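Local coordinates for protein alpha-L-arabinosidase (Xanthomonas axonopodis pv. citri, PDB 6D25) that probably hydrolyses alpha-L-arabinofuranosyl side groups of arabinoxylans, including those on internal di-substituted units, as a trimeric GH51 arabinofuranosidase, at residues A[165-168]-A[169-173]; A[34-37]-A[38-41]; A[334-337]-A[338-341]. All blocks are in the same frame, centred on the assembly; numbering follows the deposited sequence.

Contact 1 (A[165-168]-A[169-173]); sequences AQWA and EYMTA
A168 O is gripped twice by a single residue, T172, which is the last of its helix. The hydroxyl OG1 of T172 donates to A168 O at 2.7 Å and T172 N lies 3.0 Å from A168 O; the two donors come from opposite faces of the carbonyl plane. The hydroxyl stands well above that plane, 42° out of it, off the lone-pair directions. It gets there because chi1 of T172, 66°, sets OG1 in the crowded position between backbone N and carbonyl carbon, turning it back toward the preceding helical turn. A173 then leaves helical geometry. Upstream, the regular i to i+4 ladder holds, with Y170 N 2.9 Å from Q166 O and M171 N 3.0 Å from W167 O.

The helix, 161-172, follows strand 149-154 of the parallel eight-stranded sheet, in keeping with the (beta/alpha)8 barrel of GH51 enzymes, and I152 of that strand touches both W167 and M171. These two also meet each other in a Met-aromatic contact. M171 bends at chi3 (-73°), bringing its methyl CE over one face of the indole, 3.6 Å from the centroid of the five-membered ring and nearly on the ring normal. Its SD sits further out and obliquely, 3.9 Å from W167 NE1. That indole N-H is bonded to T136, and W107 stacks on the W167 ring. Y170 sends its hydroxyl to H137 and N186, while the extended E169 reaches S177 and packs against V121 of a second subunit.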
# COMPACT_ATOMS: atom_id res chain seq x y z
N ALA A 165 3.89 13.41 2.54
CA ALA A 165 4.24 13.95 3.83
C ALA A 165 5.46 14.87 3.71
O ALA A 165 5.49 16.00 4.25
CB ALA A 165 4.52 12.84 4.83
N GLN A 166 6.45 14.40 3.00
CA GLN A 166 7.70 15.19 2.83
C GLN A 166 7.43 16.41 1.94
O GLN A 166 7.99 17.44 2.15
CB GLN A 166 8.81 14.30 2.27
CG GLN A 166 9.29 13.29 3.33
CD GLN A 166 10.60 12.64 2.99
OE1 GLN A 166 10.91 12.49 1.82
NE2 GLN A 166 11.36 12.27 4.02
N TRP A 167 6.56 16.26 0.96
CA TRP A 167 6.28 17.38 0.05
C TRP A 167 5.64 18.54 0.82
O TRP A 167 6.02 19.68 0.63
CB TRP A 167 5.34 16.94 -1.07
CG TRP A 167 5.31 17.84 -2.26
CD1 TRP A 167 6.18 18.84 -2.56
CD2 TRP A 167 4.39 17.78 -3.35
NE1 TRP A 167 5.87 19.38 -3.77
CE2 TRP A 167 4.79 18.76 -4.29
CE3 TRP A 167 3.28 16.99 -3.65
CZ2 TRP A 167 4.11 18.96 -5.48
CZ3 TRP A 167 2.62 17.18 -4.85
CH2 TRP A 167 3.05 18.13 -5.75
N ALA A 168 4.66 18.22 1.66
CA ALA A 168 4.00 19.21 2.47
C ALA A 168 5.01 19.92 3.39
O ALA A 168 4.95 21.15 3.53
CB ALA A 168 2.91 18.58 3.30
N GLU A 169 5.93 19.17 4.00
CA GLU A 169 6.93 19.77 4.87
C GLU A 169 7.85 20.69 4.05
O GLU A 169 8.14 21.84 4.45
CB GLU A 169 7.77 18.71 5.60
CG GLU A 169 8.89 19.28 6.48
CD GLU A 169 9.77 18.25 7.18
OE1 GLU A 169 9.21 17.16 7.49
OE2 GLU A 169 11.06 18.50 7.39
N TYR A 170 8.32 20.20 2.90
CA TYR A 170 9.19 20.97 2.04
C TYR A 170 8.57 22.34 1.75
O TYR A 170 9.24 23.37 1.82
CB TYR A 170 9.41 20.22 0.73
CG TYR A 170 10.33 20.90 -0.26
CD1 TYR A 170 9.83 21.78 -1.19
CD2 TYR A 170 11.69 20.65 -0.25
CE1 TYR A 170 10.66 22.39 -2.12
CE2 TYR A 170 12.53 21.24 -1.17
CZ TYR A 170 12.03 22.10 -2.12
OH TYR A 170 12.87 22.68 -3.04
N MET A 171 7.30 22.33 1.41
CA MET A 171 6.63 23.56 0.95
C MET A 171 6.26 24.50 2.12
O MET A 171 6.24 25.71 1.90
CB MET A 171 5.36 23.24 0.16
CG MET A 171 5.68 22.73 -1.26
SD MET A 171 4.19 22.55 -2.28
CE MET A 171 3.44 21.09 -1.55
N THR A 172 5.93 23.95 3.30
CA THR A 172 5.25 24.77 4.36
C THR A 172 6.06 24.90 5.66
O THR A 172 5.70 25.71 6.47
CB THR A 172 3.87 24.18 4.72
OG1 THR A 172 4.00 22.89 5.34
CG2 THR A 172 2.97 24.09 3.51
N ALA A 173 7.12 24.14 5.88
CA ALA A 173 7.81 24.14 7.17
C ALA A 173 8.55 25.47 7.39
O ALA A 173 9.33 25.88 6.54
CB ALA A 173 8.75 22.98 7.30

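Contact 2 (A[34-37]-A[38-41]); sequences TLRV and DQPG
From R36 to Q39 the chain makes a type I beta turn, closed by the hydrogen bond from Q39 N to R36 O at 3.1 Å. The turn brings two side chains of its second half up against R36, one at the edge of the guanidinium and one over a face. D38 takes the edge. R36 holds its carboxylate side-on in a two-pronged salt bridge, NE to OD1 of D38 at 2.9 Å and NH2 to OD2 of D38 at 2.8 Å. The NH2 bond is nearly straight, 175° at the hydrogen, and lies in the guanidinium plane, whereas OD1 is tilted somewhat from it and is met on its syn lone pair. Bends at chi2 and chi3 curl the arginine back over its own turn.

R36 ends strand 29-36, which runs antiparallel to 407-421 and parallel to 454-461 in the mixed sheet, consistent with the beta-sandwich domain that accompanies the barrel in GH51 enzymes; the turn starts the link to strand 43-44. E461 of the neighbouring strand touches both R36 and D38.

Q39 covers one face of the guanidinium. Its extended chain lays the amide over that group, the two planes 24° apart, with NE2 of Q39 3.5 Å from CZ of R36 and displaced toward the rim. The OE1 end of the amide lies instead against the aliphatic part of the arginine, 3.6 Å from R36 CG.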
# COMPACT_ATOMS: atom_id res chain seq x y z
N THR A 34 -39.07 35.91 -10.36
CA THR A 34 -39.07 36.64 -9.12
C THR A 34 -37.66 36.60 -8.51
O THR A 34 -37.07 35.51 -8.41
CB THR A 34 -40.10 36.06 -8.14
OG1 THR A 34 -41.37 36.13 -8.78
CG2 THR A 34 -40.21 36.85 -6.86
N LEU A 35 -37.15 37.77 -8.14
CA LEU A 35 -35.84 37.91 -7.51
C LEU A 35 -36.06 38.40 -6.07
O LEU A 35 -36.70 39.46 -5.85
CB LEU A 35 -35.01 38.93 -8.28
CG LEU A 35 -33.65 39.27 -7.65
CD1 LEU A 35 -32.79 38.04 -7.51
CD2 LEU A 35 -32.93 40.37 -8.42
N ARG A 36 -35.56 37.63 -5.12
CA ARG A 36 -35.76 37.94 -3.69
C ARG A 36 -34.46 38.53 -3.12
O ARG A 36 -33.71 37.86 -2.47
CB ARG A 36 -36.21 36.69 -2.94
CG ARG A 36 -37.50 36.06 -3.43
CD ARG A 36 -38.67 37.02 -3.48
NE ARG A 36 -38.98 37.59 -2.21
CZ ARG A 36 -39.95 37.19 -1.40
NH1 ARG A 36 -40.63 36.07 -1.70
NH2 ARG A 36 -40.20 37.88 -0.29
N VAL A 37 -34.26 39.82 -3.32
CA VAL A 37 -33.13 40.53 -2.72
C VAL A 37 -33.30 40.54 -1.19
O VAL A 37 -32.35 40.57 -0.48
CB VAL A 37 -32.97 41.95 -3.29
CG1 VAL A 37 -31.80 42.70 -2.66
CG2 VAL A 37 -32.86 41.94 -4.81
N ASP A 38 -34.55 40.46 -0.73
CA ASP A 38 -34.90 40.43 0.68
C ASP A 38 -34.68 39.06 1.31
O ASP A 38 -34.91 38.91 2.49
CB ASP A 38 -36.37 40.84 0.87
CG ASP A 38 -37.39 40.02 0.07
OD1 ASP A 38 -37.03 39.36 -0.93
OD2 ASP A 38 -38.56 40.09 0.40
N GLN A 39 -34.22 38.04 0.56
CA GLN A 39 -33.96 36.72 1.16
C GLN A 39 -32.54 36.27 0.86
O GLN A 39 -32.33 35.22 0.23
CB GLN A 39 -34.99 35.69 0.68
CG GLN A 39 -36.43 36.04 1.04
CD GLN A 39 -37.40 35.04 0.45
OE1 GLN A 39 -37.01 34.25 -0.41
NE2 GLN A 39 -38.59 35.00 0.99
N PRO A 40 -31.55 37.02 1.29
CA PRO A 40 -30.16 36.64 1.05
C PRO A 40 -29.81 35.26 1.64
O PRO A 40 -30.25 34.95 2.74
CB PRO A 40 -29.31 37.72 1.72
CG PRO A 40 -30.23 38.29 2.80
CD PRO A 40 -31.59 38.23 2.14
N GLY A 41 -29.06 34.44 0.88
CA GLY A 41 -28.71 33.09 1.28
C GLY A 41 -27.22 32.96 1.53
O GLY A 41 -26.62 33.85 2.09

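Contact 3 (A[334-337]-A[338-341]); sequences GTNP and GFLQ
The first torsion of N336, chi1 -173°, puts CG anti to the backbone N and alongside the carbonyl carbon, while chi1 of F339, -71°, swings the phenyl ring back to meet it. The same N336 side chain forms an Asx turn: OD1 accepts the backbone N-H of G338 at 2.9 Å, the donor tilted out of the plane of the side-chain carbonyl. One residue further on, F339 N bonds to N336 O, also at 2.9 Å, so the side-chain and main-chain oxygens of N336 hold two successive N-H groups.

This tight bend lies in the long loop between strand 319-325 and helix 346-361, a beta-to-alpha connection of the kind that rims the active-site end of a (beta/alpha)8 barrel. L340 of the loop turns to L56, W125 and L378, and a glycerol molecule is bound close to its side chain.

The asparagine rests flat on the phenylalanine. N336 CB stands over the middle of the F339 ring, 3.9 Å from its centroid in a CH-pi contact, and the amide continues across the same face to bring ND2 within 3.8 Å of F339 CE1. Amide and ring planes differ by only 18°, a stack rather than an edge approach.

A water bridges the two arms of the bend. It donates to N336 O and to T335 OG1, and accepts from Q341 N at 2.8 Å; N336 O thus takes the water as well as the F339 amide. T335 OG1 has a further bond to L332 O, and Q341 also pairs with L332 through the backbone. Between the same two arms, the methyl CG2 of T335 touches the carbonyl oxygen of the Q341 side chain, 3.4 Å from OE1.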
# COMPACT_ATOMS: atom_id res chain seq x y z
N GLY A 334 -5.46 17.00 -36.96
CA GLY A 334 -4.03 17.28 -37.12
C GLY A 334 -3.32 17.48 -35.79
O GLY A 334 -2.12 17.67 -35.78
N THR A 335 -4.03 17.40 -34.65
CA THR A 335 -3.35 17.56 -33.36
C THR A 335 -3.10 16.20 -32.73
O THR A 335 -3.80 15.24 -33.01
CB THR A 335 -4.16 18.46 -32.41
OG1 THR A 335 -5.39 17.84 -32.02
CG2 THR A 335 -4.39 19.84 -33.02
N ASN A 336 -2.15 16.15 -31.81
CA ASN A 336 -1.90 14.92 -31.04
C ASN A 336 -3.13 14.68 -30.15
O ASN A 336 -3.42 15.50 -29.28
CB ASN A 336 -0.61 15.03 -30.24
CG ASN A 336 -0.22 13.73 -29.56
OD1 ASN A 336 -1.06 12.91 -29.17
ND2 ASN A 336 1.08 13.55 -29.36
N PRO A 337 -3.83 13.58 -30.33
CA PRO A 337 -5.04 13.33 -29.54
C PRO A 337 -4.78 13.25 -28.03
O PRO A 337 -5.69 13.51 -27.25
CB PRO A 337 -5.63 11.98 -30.02
CG PRO A 337 -4.74 11.51 -31.14
CD PRO A 337 -3.56 12.46 -31.25
N GLY A 338 -3.55 12.91 -27.62
CA GLY A 338 -3.22 12.89 -26.21
C GLY A 338 -3.04 14.30 -25.62
O GLY A 338 -2.84 14.40 -24.40
N PHE A 339 -3.17 15.38 -26.40
CA PHE A 339 -2.97 16.77 -25.90
C PHE A 339 -4.30 17.50 -25.64
O PHE A 339 -4.29 18.63 -25.17
CB PHE A 339 -2.14 17.58 -26.89
CG PHE A 339 -0.69 17.21 -26.99
CD1 PHE A 339 -0.16 16.14 -26.28
CD2 PHE A 339 0.16 17.95 -27.80
CE1 PHE A 339 1.20 15.85 -26.35
CE2 PHE A 339 1.52 17.63 -27.89
CZ PHE A 339 2.04 16.60 -27.13
N LEU A 340 -5.41 16.83 -25.96
CA LEU A 340 -6.77 17.32 -25.68
C LEU A 340 -6.97 18.76 -26.16
O LEU A 340 -7.55 19.56 -25.43
CB LEU A 340 -7.05 17.19 -24.19
CG LEU A 340 -6.92 15.80 -23.59
CD1 LEU A 340 -7.45 15.80 -22.17
CD2 LEU A 340 -7.62 14.71 -24.43
N GLN A 341 -6.58 19.07 -27.39
CA GLN A 341 -6.74 20.40 -27.92
C GLN A 341 -8.07 20.48 -28.67
O GLN A 341 -8.31 19.71 -29.59
CB GLN A 341 -5.57 20.78 -28.82
CG GLN A 341 -4.25 20.73 -28.06
CD GLN A 341 -3.03 21.07 -28.89
OE1 GLN A 341 -3.07 21.06 -30.13
NE2 GLN A 341 -1.95 21.36 -28.17
O HOH W 1 -5.41 17.26 -29.23

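How the contacts relate
From the N terminus, contact 2 comes first, turning the chain at the end of strand 29-36 in the mixed beta sheet. Contact 1 follows at the C-terminal end of helix 161-172, beside strand 149-154 and near a second subunit. Contact 3 comes last, folding the loop between strand 319-325 and helix 346-361. Contacts 1 and 3 belong to the barrel, contact 2 to the beta-sheet part. Each closes only a local turn; they run in series, and none nests in or crosses another. Nearest atoms are about 31 Å apart for contacts 1 and 2, about 20 Å for 1 and 3, and about 35 Å for 2 and 3, which lie on opposite sides of the chain's centre.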